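Local structure of S-adenosylmethionine decarboxylase proenzyme (Aquifex aeolicus, 2III) at residues 2-12 with 107-118; 11-21 with 98-106. The protein probably catalyses the decarboxylation of S-adenosylmethionine, which yields the propylamine donor needed to build spermidine and spermine from putrescine. One frame throughout, in Å; residues are numbered along the deposited sequence.

Interaction 1: residues 2-12 with 107-118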
loop_
_atom_site.group_PDB
_atom_site.type_symbol
_atom_site.label_atom_id
_atom_site.label_comp_id
_atom_site.label_asym_id
_atom_site.label_seq_id
_atom_site.Cartn_x
_atom_site.Cartn_y
_atom_site.Cartn_z
ATOM N N ALA A 2 20.273 -14.141 -6.063
ATOM C CA ALA A 2 18.909 -13.547 -6.113
ATOM C C ALA A 2 18.842 -12.274 -5.274
ATOM O O ALA A 2 19.413 -12.204 -4.183
ATOM C CB ALA A 2 17.891 -14.558 -5.614
ATOM N N LYS A 3 18.150 -11.267 -5.795
ATOM C CA LYS A 3 17.999 -9.997 -5.097
ATOM C C LYS A 3 16.523 -9.623 -5.042
ATOM O O LYS A 3 15.714 -10.111 -5.838
ATOM C CB LYS A 3 18.770 -8.894 -5.828
ATOM C CG LYS A 3 18.186 -8.529 -7.196
ATOM C CD LYS A 3 18.973 -7.411 -7.883
ATOM C CE LYS A 3 18.894 -6.081 -7.126
ATOM N NZ LYS A 3 17.525 -5.484 -7.124
ATOM N N THR A 4 16.174 -8.754 -4.101
ATOM C CA THR A 4 14.795 -8.310 -3.963
ATOM C C THR A 4 14.693 -6.948 -4.650
ATOM O O THR A 4 15.613 -6.137 -4.567
ATOM C CB THR A 4 14.377 -8.210 -2.459
ATOM O OG1 THR A 4 12.983 -7.886 -2.366
ATOM C CG2 THR A 4 15.189 -7.149 -1.731
ATOM N N LEU A 5 13.590 -6.715 -5.351
ATOM C CA LEU A 5 13.392 -5.459 -6.064
ATOM C C LEU A 5 12.889 -4.367 -5.141
ATOM O O LEU A 5 13.033 -3.179 -5.441
ATOM C CB LEU A 5 12.404 -5.646 -7.221
ATOM C CG LEU A 5 12.929 -6.413 -8.439
ATOM C CD1 LEU A 5 11.797 -6.658 -9.423
ATOM C CD2 LEU A 5 14.063 -5.623 -9.098
ATOM N N GLY A 6 12.292 -4.770 -4.022
ATOM C CA GLY A 6 11.777 -3.792 -3.083
ATOM C C GLY A 6 11.577 -4.312 -1.676
ATOM O O GLY A 6 11.497 -5.518 -1.441
ATOM N N LEU A 7 11.502 -3.385 -0.729
ATOM C CA LEU A 7 11.300 -3.725 0.666
ATOM C C LEU A 7 10.029 -3.005 1.101
ATOM O O LEU A 7 9.876 -1.800 0.895
ATOM C CB LEU A 7 12.481 -3.258 1.509
ATOM C CG LEU A 7 12.516 -3.856 2.913
ATOM C CD1 LEU A 7 12.920 -5.320 2.839
ATOM C CD2 LEU A 7 13.501 -3.098 3.744
ATOM N N HIS A 8 9.121 -3.755 1.707
ATOM C CA HIS A 8 7.840 -3.221 2.130
ATOM C C HIS A 8 7.658 -3.423 3.626
ATOM O O HIS A 8 7.638 -4.550 4.120
ATOM C CB HIS A 8 6.732 -3.938 1.338
ATOM C CG HIS A 8 5.347 -3.438 1.603
ATOM N ND1 HIS A 8 4.262 -3.853 0.859
ATOM C CD2 HIS A 8 4.859 -2.586 2.537
ATOM C CE1 HIS A 8 3.166 -3.279 1.322
ATOM N NE2 HIS A 8 3.498 -2.506 2.341
ATOM N N ILE A 9 7.541 -2.314 4.342
ATOM C CA ILE A 9 7.330 -2.342 5.775
ATOM C C ILE A 9 5.910 -1.862 6.070
ATOM O O ILE A 9 5.483 -0.812 5.584
ATOM C CB ILE A 9 8.274 -1.381 6.519
ATOM C CG1 ILE A 9 9.725 -1.616 6.108
ATOM C CG2 ILE A 9 8.117 -1.575 8.027
ATOM C CD1 ILE A 9 10.667 -0.522 6.605
ATOM N N LEU A 10 5.172 -2.633 6.854
ATOM C CA LEU A 10 3.837 -2.210 7.230
ATOM C C LEU A 10 3.747 -2.309 8.741
ATOM O O LEU A 10 4.298 -3.225 9.348
ATOM C CB LEU A 10 2.755 -3.060 6.546
ATOM C CG LEU A 10 2.915 -4.555 6.283
ATOM C CD1 LEU A 10 1.610 -5.102 5.733
ATOM C CD2 LEU A 10 4.032 -4.795 5.281
ATOM N N ALA A 11 3.082 -1.338 9.355
ATOM C CA ALA A 11 2.945 -1.328 10.799
ATOM C C ALA A 11 1.602 -0.781 11.218
ATOM O O ALA A 11 1.062 0.120 10.580
ATOM C CB ALA A 11 4.046 -0.485 11.412
ATOM N N ASP A 12 1.055 -1.346 12.286
ATOM C CA ASP A 12 -0.199 -0.862 12.828
ATOM C C ASP A 12 0.229 -0.197 14.134
ATOM O O ASP A 12 0.782 -0.846 15.024
ATOM C CB ASP A 12 -1.168 -2.020 13.077
ATOM C CG ASP A 12 -1.488 -2.795 11.807
ATOM O OD1 ASP A 12 -1.308 -2.242 10.696
ATOM O OD2 ASP A 12 -1.931 -3.957 11.922
ATOM N N ASP A 107 2.719 -3.198 15.931
ATOM C CA ASP A 107 2.738 -4.511 15.313
ATOM C C ASP A 107 3.325 -4.212 13.944
ATOM O O ASP A 107 2.736 -3.481 13.145
ATOM C CB ASP A 107 1.344 -5.123 15.170
ATOM C CG ASP A 107 1.408 -6.560 14.666
ATOM O OD1 ASP A 107 2.181 -7.351 15.262
ATOM O OD2 ASP A 107 0.706 -6.895 13.682
ATOM N N LYS A 108 4.500 -4.764 13.682
ATOM C CA LYS A 108 5.182 -4.504 12.429
ATOM C C LYS A 108 5.583 -5.776 11.707
ATOM O O LYS A 108 5.737 -6.834 12.325
ATOM C CB LYS A 108 6.423 -3.659 12.714
ATOM C CG LYS A 108 7.245 -3.319 11.497
ATOM C CD LYS A 108 8.607 -2.766 11.892
ATOM C CE LYS A 108 8.490 -1.483 12.693
ATOM N NZ LYS A 108 9.836 -0.948 13.033
ATOM N N GLN A 109 5.741 -5.663 10.391
ATOM C CA GLN A 109 6.165 -6.780 9.551
ATOM C C GLN A 109 6.884 -6.231 8.323
ATOM O O GLN A 109 6.550 -5.155 7.830
ATOM C CB GLN A 109 4.967 -7.634 9.125
ATOM C CG GLN A 109 4.152 -8.149 10.299
ATOM C CD GLN A 109 3.392 -9.413 9.984
ATOM O OE1 GLN A 109 2.509 -9.821 10.742
ATOM N NE2 GLN A 109 3.738 -10.054 8.874
ATOM N N VAL A 110 7.879 -6.969 7.841
ATOM C CA VAL A 110 8.652 -6.565 6.671
ATOM C C VAL A 110 8.580 -7.661 5.608
ATOM O O VAL A 110 8.659 -8.842 5.929
ATOM C CB VAL A 110 10.135 -6.316 7.057
ATOM C CG1 VAL A 110 10.924 -5.824 5.862
ATOM C CG2 VAL A 110 10.210 -5.301 8.183
ATOM N N HIS A 111 8.421 -7.263 4.345
ATOM C CA HIS A 111 8.346 -8.198 3.213
ATOM C C HIS A 111 9.305 -7.779 2.093
ATOM O O HIS A 111 9.420 -6.597 1.781
ATOM C CB HIS A 111 6.944 -8.203 2.590
ATOM C CG HIS A 111 5.856 -8.660 3.507
ATOM N ND1 HIS A 111 5.778 -9.947 3.989
ATOM C CD2 HIS A 111 4.769 -8.012 3.989
ATOM C CE1 HIS A 111 4.689 -10.074 4.726
ATOM N NE2 HIS A 111 4.058 -8.914 4.742
ATOM N N GLU A 112 9.989 -8.737 1.484
ATOM C CA GLU A 112 10.849 -8.403 0.357
ATOM C C GLU A 112 9.899 -8.673 -0.799
ATOM O O GLU A 112 9.433 -9.801 -0.962
ATOM C CB GLU A 112 12.054 -9.340 0.272
ATOM C CG GLU A 112 12.937 -9.339 1.508
ATOM C CD GLU A 112 14.234 -10.111 1.294
ATOM O OE1 GLU A 112 14.168 -11.296 0.894
ATOM O OE2 GLU A 112 15.318 -9.529 1.526
ATOM N N ARG A 113 9.583 -7.647 -1.581
ATOM C CA ARG A 113 8.645 -7.817 -2.688
ATOM C C ARG A 113 9.353 -8.012 -4.028
ATOM O O ARG A 113 10.112 -7.152 -4.468
ATOM C CB ARG A 113 7.709 -6.599 -2.804
ATOM C CG ARG A 113 6.978 -6.134 -1.527
ATOM C CD ARG A 113 5.866 -7.061 -1.061
ATOM N NE ARG A 113 4.813 -7.313 -2.049
ATOM C CZ ARG A 113 3.708 -6.583 -2.211
ATOM N NH1 ARG A 113 3.478 -5.519 -1.457
ATOM N NH2 ARG A 113 2.802 -6.950 -3.112
ATOM N N GLY A 114 9.100 -9.148 -4.667
ATOM C CA GLY A 114 9.684 -9.418 -5.971
ATOM C C GLY A 114 11.110 -9.918 -5.958
ATOM O O GLY A 114 12.058 -9.129 -5.895
ATOM N N ILE A 115 11.263 -11.234 -6.036
ATOM C CA ILE A 115 12.584 -11.847 -6.029
ATOM C C ILE A 115 12.986 -12.256 -7.442
ATOM O O ILE A 115 12.282 -13.020 -8.105
ATOM C CB ILE A 115 12.610 -13.065 -5.089
ATOM C CG1 ILE A 115 12.249 -12.606 -3.670
ATOM C CG2 ILE A 115 13.999 -13.709 -5.096
ATOM C CD1 ILE A 115 12.367 -13.690 -2.619
ATOM N N VAL A 116 14.119 -11.728 -7.896
ATOM C CA VAL A 116 14.615 -12.012 -9.237
ATOM C C VAL A 116 16.056 -12.527 -9.230
ATOM O O VAL A 116 16.852 -12.176 -8.356
ATOM C CB VAL A 116 14.524 -10.750 -10.136
ATOM C CG1 VAL A 116 13.079 -10.289 -10.238
ATOM C CG2 VAL A 116 15.377 -9.631 -9.565
ATOM N N GLU A 117 16.373 -13.362 -10.215
ATOM C CA GLU A 117 17.697 -13.956 -10.356
ATOM C C GLU A 117 18.780 -12.931 -10.685
ATOM O O GLU A 117 18.503 -11.905 -11.301
ATOM C CB GLU A 117 17.677 -15.026 -11.454
ATOM C CG GLU A 117 16.774 -16.238 -11.182
ATOM C CD GLU A 117 17.130 -16.971 -9.892
ATOM O OE1 GLU A 117 18.284 -16.840 -9.426
ATOM O OE2 GLU A 117 16.256 -17.690 -9.352
ATOM N N GLU A 118 20.009 -13.221 -10.256
ATOM C CA GLU A 118 21.167 -12.362 -10.510
ATOM C C GLU A 118 21.999 -13.009 -11.621
ATOM O O GLU A 118 22.775 -12.348 -12.314
ATOM C CB GLU A 118 21.998 -12.201 -9.232
ATOM C CG GLU A 118 21.264 -11.456 -8.118
ATOM C CD GLU A 118 22.076 -11.335 -6.839
ATOM O OE1 GLU A 118 22.294 -12.365 -6.165
ATOM O OE2 GLU A 118 22.498 -10.205 -6.509
#
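H8 and R113 lie side by side across an antiparallel strand pair at the edge of this chain's sheet in a two-layer alpha/beta sandwich. The arginine, curled at chi2 and chi3, rests its CG 3.6 Å from CB of H8 and brings NH1 to ND1 of H8, a 3.0 Å hydrogen bond in the plane of both ring and guanidinium but bent, N-H...ND1 138°. D80 holds NE2 of H8, while D12 and D80 of the second subunit form salt bridges with R113. On this face a methyl fills the hollow between two imidazoles: CD2 of L10 sits 3.5 Å above the H8 ring, toward its rim, and 3.5 Å from CD2 of H111, whose NE2 bonds to H111 of the second subunit. On the other face CD1 of L7 meets CG1 of V110 at 3.7 Å. Beyond G6, which lies near the predicted active-site residues C84 and S64, the first strand turns at L5, whose CD1 crosses onto CG1 of V116. Here two donors share one oxygen: OG1 of T4, anti to the backbone N (chi1 -175°), and N of R113 reach O of G6 from opposite faces of its plane, each at 2.9 Å.

Interaction 2: residues 11-21 with 98-106. With MG (magnesium ion), chain B.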
loop_
_atom_site.group_PDB
_atom_site.type_symbol
_atom_site.label_atom_id
_atom_site.label_comp_id
_atom_site.label_asym_id
_atom_site.label_seq_id
_atom_site.Cartn_x
_atom_site.Cartn_y
_atom_site.Cartn_z
ATOM N N ALA A 11 3.082 -1.338 9.355
ATOM C CA ALA A 11 2.945 -1.328 10.799
ATOM C C ALA A 11 1.602 -0.781 11.218
ATOM O O ALA A 11 1.062 0.120 10.580
ATOM C CB ALA A 11 4.046 -0.485 11.412
ATOM N N ASP A 12 1.055 -1.346 12.286
ATOM C CA ASP A 12 -0.199 -0.862 12.828
ATOM C C ASP A 12 0.229 -0.197 14.134
ATOM O O ASP A 12 0.782 -0.846 15.024
ATOM C CB ASP A 12 -1.168 -2.020 13.077
ATOM C CG ASP A 12 -1.488 -2.795 11.807
ATOM O OD1 ASP A 12 -1.308 -2.242 10.696
ATOM O OD2 ASP A 12 -1.931 -3.957 11.922
ATOM N N LEU A 13 0.002 1.107 14.229
ATOM C CA LEU A 13 0.403 1.866 15.407
ATOM C C LEU A 13 -0.767 2.149 16.342
ATOM O O LEU A 13 -1.768 2.730 15.930
ATOM C CB LEU A 13 1.043 3.185 14.969
ATOM C CG LEU A 13 1.983 3.154 13.759
ATOM C CD1 LEU A 13 2.585 4.534 13.585
ATOM C CD2 LEU A 13 3.084 2.116 13.943
ATOM N N TYR A 14 -0.626 1.746 17.604
ATOM C CA TYR A 14 -1.668 1.948 18.606
ATOM C C TYR A 14 -1.243 2.930 19.696
ATOM O O TYR A 14 -0.054 3.169 19.916
ATOM C CB TYR A 14 -2.037 0.619 19.268
ATOM C CG TYR A 14 -2.522 -0.449 18.312
ATOM C CD1 TYR A 14 -3.850 -0.875 18.332
ATOM C CD2 TYR A 14 -1.648 -1.049 17.397
ATOM C CE1 TYR A 14 -4.296 -1.865 17.475
ATOM C CE2 TYR A 14 -2.090 -2.049 16.527
ATOM C CZ TYR A 14 -3.419 -2.449 16.577
ATOM O OH TYR A 14 -3.881 -3.437 15.740
ATOM N N GLY A 15 -2.228 3.491 20.386
ATOM C CA GLY A 15 -1.927 4.425 21.454
ATOM C C GLY A 15 -1.452 5.759 20.929
ATOM O O GLY A 15 -0.759 6.493 21.628
ATOM N N VAL A 16 -1.826 6.077 19.694
ATOM C CA VAL A 16 -1.434 7.341 19.087
ATOM C C VAL A 16 -2.430 8.440 19.456
ATOM O O VAL A 16 -3.641 8.260 19.316
ATOM C CB VAL A 16 -1.382 7.233 17.552
ATOM C CG1 VAL A 16 -1.104 8.613 16.947
ATOM C CG2 VAL A 16 -0.312 6.216 17.133
ATOM N N ASP A 17 -1.923 9.573 19.931
ATOM C CA ASP A 17 -2.795 10.687 20.298
ATOM C C ASP A 17 -3.683 11.055 19.107
ATOM O O ASP A 17 -3.204 11.188 17.973
ATOM C CB ASP A 17 -1.954 11.892 20.741
ATOM C CG ASP A 17 -1.192 11.627 22.030
ATOM O OD1 ASP A 17 -0.239 12.378 22.337
ATOM O OD2 ASP A 17 -1.554 10.668 22.745
ATOM N N ALA A 18 -4.979 11.196 19.375
ATOM C CA ALA A 18 -5.976 11.533 18.359
ATOM C C ALA A 18 -5.666 12.829 17.617
ATOM O O ALA A 18 -5.976 12.957 16.439
ATOM C CB ALA A 18 -7.362 11.636 19.005
ATOM N N ASP A 19 -5.061 13.787 18.305
ATOM C CA ASP A 19 -4.745 15.072 17.688
ATOM C C ASP A 19 -3.625 14.988 16.655
ATOM O O ASP A 19 -3.487 15.875 15.820
ATOM C CB ASP A 19 -4.370 16.099 18.768
ATOM C CG ASP A 19 -3.227 15.625 19.659
ATOM O OD1 ASP A 19 -3.401 14.609 20.367
ATOM O OD2 ASP A 19 -2.154 16.265 19.652
ATOM N N LYS A 20 -2.829 13.924 16.705
ATOM C CA LYS A 20 -1.722 13.761 15.762
ATOM C C LYS A 20 -2.158 13.144 14.438
ATOM O O LYS A 20 -1.425 13.207 13.448
ATOM C CB LYS A 20 -0.639 12.856 16.346
ATOM C CG LYS A 20 0.144 13.390 17.534
ATOM C CD LYS A 20 1.222 12.364 17.915
ATOM C CE LYS A 20 2.106 12.839 19.048
ATOM N NZ LYS A 20 1.317 13.023 20.293
ATOM N N ILE A 21 -3.355 12.560 14.422
ATOM C CA ILE A 21 -3.855 11.864 13.240
ATOM C C ILE A 21 -5.311 12.124 12.869
ATOM O O ILE A 21 -5.925 11.300 12.188
ATOM C CB ILE A 21 -3.705 10.334 13.441
ATOM C CG1 ILE A 21 -4.427 9.922 14.729
ATOM C CG2 ILE A 21 -2.223 9.947 13.522
ATOM C CD1 ILE A 21 -4.373 8.425 15.063
ATOM N N ILE A 98 7.064 6.690 12.819
ATOM C CA ILE A 98 6.814 6.162 14.154
ATOM C C ILE A 98 7.203 7.145 15.265
ATOM O O ILE A 98 6.433 7.359 16.206
ATOM C CB ILE A 98 7.554 4.818 14.375
ATOM C CG1 ILE A 98 6.909 3.730 13.514
ATOM C CG2 ILE A 98 7.493 4.407 15.852
ATOM C CD1 ILE A 98 7.599 2.384 13.605
ATOM N N THR A 99 8.385 7.747 15.169
ATOM C CA THR A 99 8.809 8.689 16.203
ATOM C C THR A 99 7.909 9.906 16.256
ATOM O O THR A 99 7.655 10.441 17.332
ATOM C CB THR A 99 10.251 9.190 16.003
ATOM O OG1 THR A 99 10.342 9.886 14.756
ATOM C CG2 THR A 99 11.233 8.030 16.025
ATOM N N GLN A 100 7.428 10.356 15.104
ATOM C CA GLN A 100 6.553 11.520 15.094
ATOM C C GLN A 100 5.208 11.186 15.729
ATOM O O GLN A 100 4.646 11.989 16.470
ATOM C CB GLN A 100 6.332 12.020 13.665
ATOM C CG GLN A 100 7.599 12.517 12.989
ATOM C CD GLN A 100 8.344 13.537 13.833
ATOM O OE1 GLN A 100 7.807 14.591 14.169
ATOM N NE2 GLN A 100 9.587 13.224 14.183
ATOM N N LEU A 101 4.694 9.998 15.440
ATOM C CA LEU A 101 3.405 9.580 15.986
ATOM C C LEU A 101 3.523 9.051 17.410
ATOM O O LEU A 101 2.537 8.998 18.153
ATOM C CB LEU A 101 2.774 8.513 15.087
ATOM C CG LEU A 101 2.359 9.021 13.708
ATOM C CD1 LEU A 101 1.618 7.926 12.962
ATOM C CD2 LEU A 101 1.485 10.257 13.866
ATOM N N ASN A 102 4.734 8.646 17.775
ATOM C CA ASN A 102 5.008 8.127 19.107
ATOM C C ASN A 102 3.909 7.204 19.652
ATOM O O ASN A 102 3.238 7.525 20.638
ATOM C CB ASN A 102 5.240 9.299 20.067
ATOM C CG ASN A 102 5.532 8.846 21.487
ATOM O OD1 ASN A 102 6.413 8.018 21.722
ATOM N ND2 ASN A 102 4.797 9.399 22.443
ATOM N N PRO A 103 3.707 6.043 19.008
ATOM C CA PRO A 103 2.684 5.088 19.454
ATOM C C PRO A 103 3.119 4.357 20.726
ATOM O O PRO A 103 4.310 4.265 21.013
ATOM C CB PRO A 103 2.567 4.138 18.268
ATOM C CG PRO A 103 3.977 4.110 17.742
ATOM C CD PRO A 103 4.351 5.580 17.764
ATOM N N LYS A 104 2.153 3.837 21.479
ATOM C CA LYS A 104 2.457 3.107 22.704
ATOM C C LYS A 104 2.703 1.618 22.425
ATOM O O LYS A 104 3.502 0.981 23.108
ATOM C CB LYS A 104 1.323 3.288 23.721
ATOM C CG LYS A 104 1.222 4.720 24.246
ATOM C CD LYS A 104 0.177 4.868 25.334
ATOM C CE LYS A 104 -1.229 4.583 24.823
ATOM N NZ LYS A 104 -2.236 4.645 25.923
ATOM N N ARG A 105 2.023 1.083 21.412
ATOM C CA ARG A 105 2.159 -0.317 21.013
ATOM C C ARG A 105 2.248 -0.411 19.502
ATOM O O ARG A 105 1.601 0.353 18.767
ATOM C CB ARG A 105 0.973 -1.159 21.497
ATOM C CG ARG A 105 1.148 -1.697 22.895
ATOM C CD ARG A 105 -0.118 -2.354 23.431
ATOM N NE ARG A 105 -0.040 -2.406 24.888
ATOM C CZ ARG A 105 0.871 -3.102 25.563
ATOM N NH1 ARG A 105 1.776 -3.825 24.915
ATOM N NH2 ARG A 105 0.912 -3.031 26.886
ATOM N N ILE A 106 3.029 -1.374 19.037
ATOM C CA ILE A 106 3.228 -1.543 17.609
ATOM C C ILE A 106 3.214 -2.995 17.143
ATOM O O ILE A 106 3.616 -3.905 17.867
ATOM C CB ILE A 106 4.595 -0.929 17.191
ATOM C CG1 ILE A 106 4.622 0.556 17.541
ATOM C CG2 ILE A 106 4.836 -1.128 15.707
ATOM C CD1 ILE A 106 6.015 1.158 17.527
HETATM MG MG MG B . -4.619 17.350 14.674
HETATM O O HOH W 1 0.956 9.834 20.306
HETATM O O HOH W 2 3.633 12.413 22.165
HETATM O O HOH W 3 -4.722 18.563 13.568
#
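Y14 faces both K104 and R105 in a classic beta bulge, the point where residues 11-21 and 98-106 leave their antiparallel pairing. N of Y14 donates to O of R105 at 2.9 Å, and O of Y14 accepts from N of K104 at 2.8 Å and, weakly, from N of R105. Each segment has a residue of positive phi close to the bulge: N102, the first residue past the helix, and G15. The phi of G15 (73°) by itself favours glycine, and having no CB, which would clash here, it allows CE of K104 to within 3.4 Å of its CA, tighter than usual.

L13 fills the hollow beneath the helix end. Its CD1 meets CD1 of L101 at 3.6 Å, the two side chains crossing at about a right angle, while its CD2 reaches I98 and I106 and its CB lies on P103. The proline ring is shared, CG2 of V16 touching its CB at 3.7 Å. The other branch of L101, CD2, takes CG2 of I21 at 3.7 Å. K20 covers this helix end with carbon, its CD 3.6 Å from O of L101; a turn at chi4 (63°) brings NZ to OD1 of D17, a 2.6 Å salt bridge, and a water links NZ to ND2 of N102. With an alanine here, the D17 carboxylate would probably lose its lysine mate, the water to N102 its second donor, and O of L101 its carbon cover. Next door, O of D19 binds magnesium together with D22.

Around this corner, OH of Y14 bonds to I115 of the second subunit, strand 76-84 flanks L13 through V79, and L101 touches both A77 of that strand and L30 of helix 24-37.

In the fold
Interaction 2 takes over the last two bridges of the pairing of 3-14 with 105-116, which interaction 1 occupies for most of its length, and adds the end of helix 87-101. Their centres are about 23 Å apart; they share A11 and D12 and touch where K108 packs on I98. Along the chain, interaction 2 is nested within the loop that interaction 1 closes: the pairing runs from the chain ends inward, then splits into the turn toward helix 24-37 and the return from helix 87-101. Interaction 1 thus joins strands, whereas interaction 2 ties the sheet to the helical layer. Both meet the second subunit, where D12 and Y14 of one copy bond to R113 and I115 of the other, consistent with the dimer of alpha/beta heterodimers.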